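Local coordinates for protein FAD-dependent pyridine nucleotide-disulphide oxidoreductase (Desulfovibrio vulgaris, PDB 3IWA) that probably uses FAD to carry electrons from NADH or NADPH to an acceptor that is not established, possibly a disulphide, at residues G168-E173 with I251-V256; Q194-F199 with W340-F345; Q206-D211 with G347-A352. All coordinates share one frame; numbering follows the deposited sequence.

The three contacts run outward from the Rossmann-type domain, which probably binds the pyridine nucleotide, to the dimerisation domain. Contact 1 lies within the first of these, joining the glycine-rich turn to the end of a neighbouring strand. Contact 2, its centre about 10 Å away, bridges the two domains, and the two meet directly where Met196 SD lies 3.6 Å from Gly168 C. Contact 3 is another bridge between the domains, centred about 6 Å from contact 2 and about 15 Å from contact 1. Contacts 2 and 3 share the hairpin of strands 340-343 and 348-353, and Trp340 O and Ser350 OG, 2.7 Å apart, tie these strands together.

Contact 1: G168-E173 with I251-V256; sequences GFIGLE and ILAAGV
Ala253 presses its methyl group against the first turn of the helix that starts at Phe169. Its CB lies 3.6 Å from Gly171 N and 3.8 Å from Gly171 CA, so it rests on bare backbone. Glycine suits this place because it presents only N and CA to the methyl, and the small alanine matches it; this goes with the short spacing of the Gly171 and Ala253 CA atoms, 5.2 Å. Ile170 adds a branch, with CG2 3.8 Å from Ala253 CB. Its CG1 sits beside the backbone N (chi1 -64°), which carries that branch away from Ala253; the isoleucine also packs on Val141.

A water completes the join. It donates to Ala253 O at 2.7 Å and accepts from Gly171 N, also at 2.7 Å, while a weaker bond reaches it from Gly168 N. The first-turn amide of Gly171 has no earlier helical carbonyl to meet, and the water supplies its acceptor. Gly168, at the N-cap position, receives Leu172 N on its carbonyl oxygen and so starts the helical bonding.

Gly168 and Gly171 fit a Rossmann-type GxGxxG pattern, consistent with a dinucleotide-binding turn. Strand 249-252 runs parallel to 161-165 and 138-140 and lies between them; Ala253, just past its end, still bonds through its backbone to Val165, next to the start of helix 169-182.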
loop_
_atom_site.group_PDB
_atom_site.type_symbol
_atom_site.label_atom_id
_atom_site.label_comp_id
_atom_site.label_asym_id
_atom_site.label_seq_id
_atom_site.Cartn_x
_atom_site.Cartn_y
_atom_site.Cartn_z
ATOM N N GLY A 168 -16.338 -9.931 16.541
ATOM C CA GLY A 168 -15.977 -9.390 15.236
ATOM C C GLY A 168 -15.443 -7.980 15.342
ATOM O O GLY A 168 -15.059 -7.544 16.421
ATOM N N PHE A 169 -15.400 -7.272 14.212
ATOM C CA PHE A 169 -14.814 -5.943 14.144
ATOM C C PHE A 169 -15.495 -5.026 15.175
ATOM O O PHE A 169 -14.837 -4.395 15.979
ATOM C CB PHE A 169 -14.881 -5.351 12.697
ATOM N N ILE A 170 -16.812 -4.985 15.145
ATOM C CA ILE A 170 -17.591 -4.155 16.063
ATOM C C ILE A 170 -17.399 -4.581 17.524
ATOM O O ILE A 170 -17.051 -3.777 18.393
ATOM C CB ILE A 170 -19.091 -4.224 15.691
ATOM C CG1 ILE A 170 -19.309 -3.610 14.298
ATOM C CG2 ILE A 170 -19.942 -3.498 16.705
ATOM C CD1 ILE A 170 -19.042 -2.155 14.242
ATOM N N GLY A 171 -17.603 -5.854 17.795
ATOM C CA GLY A 171 -17.425 -6.354 19.155
ATOM C C GLY A 171 -16.076 -5.983 19.761
ATOM O O GLY A 171 -15.991 -5.498 20.889
ATOM N N LEU A 172 -15.007 -6.203 19.013
ATOM C CA LEU A 172 -13.689 -5.999 19.575
ATOM C C LEU A 172 -13.425 -4.531 19.784
ATOM O O LEU A 172 -12.876 -4.164 20.798
ATOM C CB LEU A 172 -12.599 -6.609 18.696
ATOM C CG LEU A 172 -12.564 -8.127 18.538
ATOM C CD1 LEU A 172 -11.140 -8.491 18.152
ATOM C CD2 LEU A 172 -12.964 -8.815 19.803
ATOM N N GLU A 173 -13.816 -3.686 18.832
ATOM C CA GLU A 173 -13.643 -2.228 19.017
ATOM C C GLU A 173 -14.403 -1.734 20.259
ATOM O O GLU A 173 -13.908 -0.880 20.978
ATOM C CB GLU A 173 -14.094 -1.423 17.785
ATOM C CG GLU A 173 -13.402 -1.787 16.442
ATOM C CD GLU A 173 -12.248 -0.853 16.103
ATOM O OE1 GLU A 173 -11.244 -0.845 16.865
ATOM O OE2 GLU A 173 -12.344 -0.133 15.073
ATOM N N ILE A 251 -23.970 -5.733 24.661
ATOM C CA ILE A 251 -23.812 -5.228 23.306
ATOM C C ILE A 251 -24.037 -6.382 22.326
ATOM O O ILE A 251 -23.381 -7.410 22.419
ATOM C CB ILE A 251 -22.405 -4.644 23.113
ATOM C CG1 ILE A 251 -22.080 -3.604 24.194
ATOM C CG2 ILE A 251 -22.270 -3.995 21.775
ATOM C CD1 ILE A 251 -22.895 -2.343 24.083
ATOM N N LEU A 252 -25.001 -6.227 21.431
ATOM C CA LEU A 252 -25.211 -7.168 20.339
ATOM C C LEU A 252 -24.374 -6.732 19.113
ATOM O O LEU A 252 -24.649 -5.700 18.491
ATOM C CB LEU A 252 -26.700 -7.269 19.965
ATOM C CG LEU A 252 -27.682 -7.726 21.054
ATOM C CD1 LEU A 252 -29.047 -7.966 20.427
ATOM C CD2 LEU A 252 -27.227 -8.968 21.812
ATOM N N ALA A 253 -23.353 -7.530 18.813
ATOM C CA ALA A 253 -22.381 -7.281 17.753
ATOM C C ALA A 253 -22.112 -8.618 17.098
ATOM O O ALA A 253 -20.969 -9.012 16.921
ATOM C CB ALA A 253 -21.079 -6.728 18.332
ATOM N N ALA A 254 -23.172 -9.319 16.748
ATOM C CA ALA A 254 -23.047 -10.668 16.224
ATOM C C ALA A 254 -23.465 -10.717 14.778
ATOM O O ALA A 254 -24.008 -11.721 14.326
ATOM C CB ALA A 254 -23.896 -11.653 17.050
ATOM N N GLY A 255 -23.219 -9.639 14.049
ATOM C CA GLY A 255 -23.534 -9.632 12.624
ATOM C C GLY A 255 -24.927 -9.086 12.328
ATOM O O GLY A 255 -25.794 -8.998 13.207
ATOM N N VAL A 256 -25.140 -8.752 11.065
ATOM C CA VAL A 256 -26.234 -7.905 10.663
ATOM C C VAL A 256 -26.951 -8.466 9.464
ATOM O O VAL A 256 -26.413 -9.303 8.745
ATOM C CB VAL A 256 -25.703 -6.510 10.311
ATOM C CG1 VAL A 256 -24.901 -5.932 11.506
ATOM C CG2 VAL A 256 -24.843 -6.546 9.012
HETATM O O HOH W 1 -18.623 -7.830 16.196
#

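Contact 2: Q194-F199 with W340-F345; sequences QIMPGF and WAVKLF
Met196 and Phe199 share one first torsion, CG beside the backbone N. The methionine then bends at chi2 (-70°) and chi3, placing CE between Trp340 and Val342, while the phenylalanine carries its ring to Trp340. In Trp340, CG stands between the backbone N and the carbonyl carbon (chi1 60°), which swings the indole toward the 194-199 loop.

The rings of Phe199 and Trp340 meet edge-to-face. The phenyl edge points at the face of the five-membered ring, with centroids 4.8 Å apart and planes at 62°. Its leading atom, CD1, approaches Trp340 CG to 3.6 Å and stands 3.5 Å above the indole plane, offset toward the rim. The broad indole suits this place because its remaining parts engage other partners. At the far end of the six-membered ring, Trp340 CZ3 lies 3.5 Å from Met196 CE, and the same methyl touches Val342 CG2 at 3.6 Å, the two side chains meeting tip to tip. A flexible, unbranched methionine can thus fill the angle between an aromatic ring and a branched side chain.

The polar edge of the indole is also served. A water in its plane accepts from Trp340 NE1 at 2.9 Å and donates to Phe199 O at 2.8 Å, tying the ring to the loop backbone. Phe199 O also lies 3.1 Å from Trp340 CZ2, a close contact without a hydrogen bond. Within the loop, Phe199 N bonds to Met196 O, and Gln194 NE2 donates to Ile195 O and to Thr200 O.

The strand belongs to the dimerisation domain, and Ala341 on it packs on Val438 of the second subunit. A mostly apolar, aromatic interface with one water bridge, joining this domain to the Rossmann-type domain, fits the multidomain architecture of pyridine nucleotide-disulphide oxidoreductases.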
loop_
_atom_site.group_PDB
_atom_site.type_symbol
_atom_site.label_atom_id
_atom_site.label_comp_id
_atom_site.label_asym_id
_atom_site.label_seq_id
_atom_site.Cartn_x
_atom_site.Cartn_y
_atom_site.Cartn_z
ATOM N N GLN A 194 -13.142 -19.019 17.414
ATOM C CA GLN A 194 -12.153 -17.976 17.432
ATOM C C GLN A 194 -12.849 -16.626 17.395
ATOM O O GLN A 194 -13.948 -16.524 16.889
ATOM C CB GLN A 194 -11.211 -18.121 16.219
ATOM C CG GLN A 194 -11.922 -18.089 14.854
ATOM C CD GLN A 194 -10.976 -17.854 13.682
ATOM O OE1 GLN A 194 -10.528 -18.799 13.047
ATOM N NE2 GLN A 194 -10.637 -16.585 13.423
ATOM N N ILE A 195 -12.202 -15.595 17.928
ATOM C CA ILE A 195 -12.603 -14.230 17.670
ATOM C C ILE A 195 -12.151 -13.841 16.265
ATOM O O ILE A 195 -11.310 -14.525 15.660
ATOM C CB ILE A 195 -12.043 -13.243 18.726
ATOM C CG1 ILE A 195 -10.513 -13.190 18.678
ATOM C CG2 ILE A 195 -12.616 -13.591 20.154
ATOM C CD1 ILE A 195 -9.935 -11.974 19.372
ATOM N N MET A 196 -12.733 -12.751 15.755
ATOM C CA MET A 196 -12.579 -12.296 14.368
ATOM C C MET A 196 -12.761 -13.377 13.277
ATOM O O MET A 196 -12.025 -13.383 12.292
ATOM C CB MET A 196 -11.235 -11.588 14.193
ATOM C CG MET A 196 -11.118 -10.280 14.971
ATOM S SD MET A 196 -12.133 -8.979 14.318
ATOM C CE MET A 196 -10.904 -8.294 13.253
ATOM N N PRO A 197 -13.777 -14.249 13.413
ATOM C CA PRO A 197 -13.917 -15.276 12.402
ATOM C C PRO A 197 -14.199 -14.686 11.029
ATOM O O PRO A 197 -14.987 -13.773 10.907
ATOM C CB PRO A 197 -15.098 -16.117 12.903
ATOM C CG PRO A 197 -15.813 -15.263 13.894
ATOM C CD PRO A 197 -14.775 -14.391 14.481
ATOM N N GLY A 198 -13.506 -15.188 10.011
ATOM C CA GLY A 198 -13.652 -14.662 8.665
ATOM C C GLY A 198 -12.800 -13.438 8.356
ATOM O O GLY A 198 -12.752 -13.023 7.203
ATOM N N PHE A 199 -12.170 -12.837 9.371
ATOM C CA PHE A 199 -11.276 -11.691 9.179
ATOM C C PHE A 199 -9.785 -12.021 9.404
ATOM O O PHE A 199 -8.946 -11.550 8.638
ATOM C CB PHE A 199 -11.666 -10.540 10.095
ATOM C CG PHE A 199 -12.894 -9.765 9.634
ATOM C CD1 PHE A 199 -12.808 -8.402 9.384
ATOM C CD2 PHE A 199 -14.130 -10.397 9.470
ATOM C CE1 PHE A 199 -13.912 -7.688 8.967
ATOM C CE2 PHE A 199 -15.248 -9.686 9.048
ATOM C CZ PHE A 199 -15.136 -8.327 8.796
ATOM N N TRP A 340 -9.685 -4.150 5.950
ATOM C CA TRP A 340 -10.123 -3.782 7.298
ATOM C C TRP A 340 -8.903 -3.542 8.180
ATOM O O TRP A 340 -7.810 -3.983 7.870
ATOM C CB TRP A 340 -11.014 -4.881 7.919
ATOM C CG TRP A 340 -10.309 -6.212 8.031
ATOM C CD1 TRP A 340 -10.225 -7.166 7.075
ATOM C CD2 TRP A 340 -9.536 -6.693 9.142
ATOM N NE1 TRP A 340 -9.457 -8.231 7.530
ATOM C CE2 TRP A 340 -8.995 -7.929 8.780
ATOM C CE3 TRP A 340 -9.196 -6.160 10.387
ATOM C CZ2 TRP A 340 -8.189 -8.683 9.657
ATOM C CZ3 TRP A 340 -8.399 -6.903 11.233
ATOM C CH2 TRP A 340 -7.927 -8.158 10.874
ATOM N N ALA A 341 -9.114 -2.825 9.270
ATOM C CA ALA A 341 -8.127 -2.641 10.299
ATOM C C ALA A 341 -8.840 -2.471 11.624
ATOM O O ALA A 341 -9.909 -1.861 11.681
ATOM C CB ALA A 341 -7.266 -1.439 9.995
ATOM N N VAL A 342 -8.257 -3.044 12.679
ATOM C CA VAL A 342 -8.699 -2.854 14.061
ATOM C C VAL A 342 -7.491 -2.490 14.937
ATOM O O VAL A 342 -6.447 -3.154 14.897
ATOM C CB VAL A 342 -9.313 -4.124 14.655
ATOM C CG1 VAL A 342 -10.206 -3.769 15.785
ATOM C CG2 VAL A 342 -10.115 -4.855 13.649
ATOM N N LYS A 343 -7.635 -1.438 15.725
ATOM C CA LYS A 343 -6.647 -1.079 16.716
ATOM C C LYS A 343 -7.110 -1.635 18.071
ATOM O O LYS A 343 -8.258 -1.419 18.486
ATOM C CB LYS A 343 -6.471 0.437 16.744
ATOM C CG LYS A 343 -5.637 0.984 17.919
ATOM C CD LYS A 343 -4.160 1.213 17.582
ATOM C CE LYS A 343 -3.317 1.421 18.866
ATOM N NZ LYS A 343 -3.353 0.237 19.798
ATOM N N LEU A 344 -6.218 -2.395 18.712
ATOM C CA LEU A 344 -6.480 -3.023 20.014
ATOM C C LEU A 344 -5.661 -2.273 21.080
ATOM O O LEU A 344 -5.287 -1.127 20.877
ATOM C CB LEU A 344 -6.207 -4.547 19.987
ATOM C CG LEU A 344 -6.942 -5.368 18.921
ATOM C CD1 LEU A 344 -6.464 -6.789 18.904
ATOM C CD2 LEU A 344 -8.419 -5.320 19.155
ATOM N N PHE A 345 -5.398 -2.875 22.225
ATOM C CA PHE A 345 -4.749 -2.120 23.300
ATOM C C PHE A 345 -3.342 -1.730 22.899
ATOM O O PHE A 345 -3.008 -0.559 22.892
ATOM C CB PHE A 345 -4.779 -2.898 24.602
ATOM C CG PHE A 345 -6.147 -2.976 25.192
ATOM C CD1 PHE A 345 -6.618 -1.959 25.997
ATOM C CD2 PHE A 345 -6.980 -4.037 24.896
ATOM C CE1 PHE A 345 -7.908 -2.008 26.537
ATOM C CE2 PHE A 345 -8.263 -4.113 25.420
ATOM C CZ PHE A 345 -8.734 -3.095 26.251
HETATM O O HOH W 2 -9.030 -10.687 6.010
#

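Contact 3: Q206-D211 with G347-A352; sequences QMLRHD and GSASGA
Asp211 reaches from its helix to the backbone of Gly347 at the turn of a hairpin. Its CG stands opposite the backbone N (chi1 -173°), which extends the carboxylate across to the second segment. Gly347 N donates to OD2 over 2.8 Å in a nearly straight bond, 169° at the hydrogen, arriving from above the carboxylate plane.

This is one part of a larger grip. OD2 also accepts from Glu346 N, and OD1 from Phe345 N, so the amides of three successive residues converge on one side chain. Aspartate suits this role: its two oxygens can serve several donors, and its short chain keeps them close to the helix. Together the three bonds should hold the carboxylate's rotation, and the amides probably help to stabilise its negative charge in this buried place. Glycine suits position 347 because a CB there would point toward the carboxylate, close to Asp211 OD2, while glycine offers the amide alone.

One turn earlier in the helix, Leu208 makes the apolar half of the contact. Its CG lies beside the backbone N, and a chi2 of 72°, a less common partner for that first torsion, turns CD2 onto Ala349. Leu208 CD2 and Ala349 CB are only 3.4 Å apart, tighter than usual for two carbons, while CD1 stays further back at 3.9 Å from the same methyl. The fork of the leucine faces a small alanine, whose methyl points to the helix and lets the branched side chain come near the strand.

Leu208 and Ala349 both touch Phe405 of strand 399-406. Helix 202-214 thus packs on the antiparallel sheet of the dimerisation domain where strand 348-353 runs between 340-343 and 399-406, while Ser350 and Ala352 meet helix 409-423.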
loop_
_atom_site.group_PDB
_atom_site.type_symbol
_atom_site.label_atom_id
_atom_site.label_comp_id
_atom_site.label_asym_id
_atom_site.label_seq_id
_atom_site.Cartn_x
_atom_site.Cartn_y
_atom_site.Cartn_z
ATOM N N GLN A 206 -5.275 -15.568 17.818
ATOM C CA GLN A 206 -4.746 -15.726 19.184
ATOM C C GLN A 206 -3.909 -14.538 19.593
ATOM O O GLN A 206 -3.873 -14.162 20.773
ATOM C CB GLN A 206 -3.837 -16.950 19.334
ATOM C CG GLN A 206 -4.362 -18.290 18.873
ATOM C CD GLN A 206 -5.639 -18.720 19.547
ATOM O OE1 GLN A 206 -5.935 -18.338 20.695
ATOM N NE2 GLN A 206 -6.417 -19.534 18.830
ATOM N N MET A 207 -3.177 -13.979 18.642
ATOM C CA MET A 207 -2.437 -12.768 18.922
ATOM C C MET A 207 -3.421 -11.674 19.355
ATOM O O MET A 207 -3.189 -10.964 20.316
ATOM C CB MET A 207 -1.609 -12.312 17.699
ATOM C CG MET A 207 -0.354 -13.177 17.310
ATOM S SD MET A 207 0.793 -13.484 18.690
ATOM C CE MET A 207 0.022 -14.818 19.564
ATOM N N LEU A 208 -4.526 -11.532 18.642
ATOM C CA LEU A 208 -5.483 -10.486 18.989
ATOM C C LEU A 208 -6.140 -10.847 20.323
ATOM O O LEU A 208 -6.339 -9.979 21.158
ATOM C CB LEU A 208 -6.526 -10.258 17.883
ATOM C CG LEU A 208 -6.116 -9.589 16.570
ATOM C CD1 LEU A 208 -5.230 -10.524 15.677
ATOM C CD2 LEU A 208 -7.368 -9.150 15.791
ATOM N N ARG A 209 -6.460 -12.120 20.515
ATOM C CA ARG A 209 -7.051 -12.590 21.772
ATOM C C ARG A 209 -6.184 -12.192 22.962
ATOM O O ARG A 209 -6.715 -11.678 23.956
ATOM C CB ARG A 209 -7.291 -14.103 21.773
ATOM C CG ARG A 209 -8.126 -14.586 22.954
ATOM C CD ARG A 209 -8.425 -16.091 22.892
ATOM N NE ARG A 209 -9.158 -16.560 24.086
ATOM C CZ ARG A 209 -10.056 -17.541 24.103
ATOM N NH1 ARG A 209 -10.387 -18.230 23.025
ATOM N NH2 ARG A 209 -10.680 -17.823 25.234
ATOM N N HIS A 210 -4.864 -12.357 22.832
ATOM C CA HIS A 210 -3.943 -12.092 23.942
ATOM C C HIS A 210 -3.916 -10.628 24.258
ATOM O O HIS A 210 -3.886 -10.261 25.430
ATOM C CB HIS A 210 -2.511 -12.542 23.652
ATOM C CG HIS A 210 -1.526 -12.168 24.729
ATOM N ND1 HIS A 210 -0.508 -11.256 24.528
ATOM C CD2 HIS A 210 -1.415 -12.574 26.021
ATOM C CE1 HIS A 210 0.200 -11.137 25.638
ATOM N NE2 HIS A 210 -0.339 -11.911 26.563
ATOM N N ASP A 211 -3.896 -9.792 23.221
ATOM C CA ASP A 211 -3.949 -8.370 23.429
ATOM C C ASP A 211 -5.145 -8.061 24.313
ATOM O O ASP A 211 -5.014 -7.271 25.237
ATOM C CB ASP A 211 -4.002 -7.594 22.107
ATOM C CG ASP A 211 -3.893 -6.069 22.309
ATOM O OD1 ASP A 211 -4.897 -5.457 22.716
ATOM O OD2 ASP A 211 -2.826 -5.462 22.065
ATOM N N GLY A 347 -1.491 -3.913 20.149
ATOM C CA GLY A 347 -1.312 -4.265 18.744
ATOM C C GLY A 347 -2.404 -3.716 17.855
ATOM O O GLY A 347 -3.401 -3.193 18.333
ATOM N N SER A 348 -2.179 -3.848 16.553
ATOM C CA SER A 348 -3.143 -3.568 15.519
ATOM C C SER A 348 -3.211 -4.772 14.638
ATOM O O SER A 348 -2.219 -5.430 14.446
ATOM C CB SER A 348 -2.692 -2.398 14.682
ATOM O OG SER A 348 -2.859 -1.202 15.415
ATOM N N ALA A 349 -4.384 -5.064 14.116
ATOM C CA ALA A 349 -4.557 -6.128 13.166
ATOM C C ALA A 349 -5.155 -5.527 11.891
ATOM O O ALA A 349 -5.913 -4.578 11.965
ATOM C CB ALA A 349 -5.465 -7.199 13.738
ATOM N N SER A 350 -4.828 -6.088 10.726
ATOM C CA SER A 350 -5.320 -5.569 9.453
ATOM C C SER A 350 -5.297 -6.650 8.399
ATOM O O SER A 350 -4.598 -7.619 8.556
ATOM C CB SER A 350 -4.484 -4.363 9.020
ATOM O OG SER A 350 -5.102 -3.746 7.918
ATOM N N GLY A 351 -6.084 -6.491 7.338
ATOM C CA GLY A 351 -6.231 -7.533 6.291
ATOM C C GLY A 351 -7.155 -7.183 5.106
ATOM O O GLY A 351 -7.689 -6.102 5.022
ATOM N N ALA A 352 -7.308 -8.109 4.183
ATOM C CA ALA A 352 -8.113 -7.918 2.988
ATOM C C ALA A 352 -8.293 -9.259 2.358
ATOM O O ALA A 352 -7.416 -10.074 2.454
ATOM C CB ALA A 352 -7.457 -6.953 1.989
#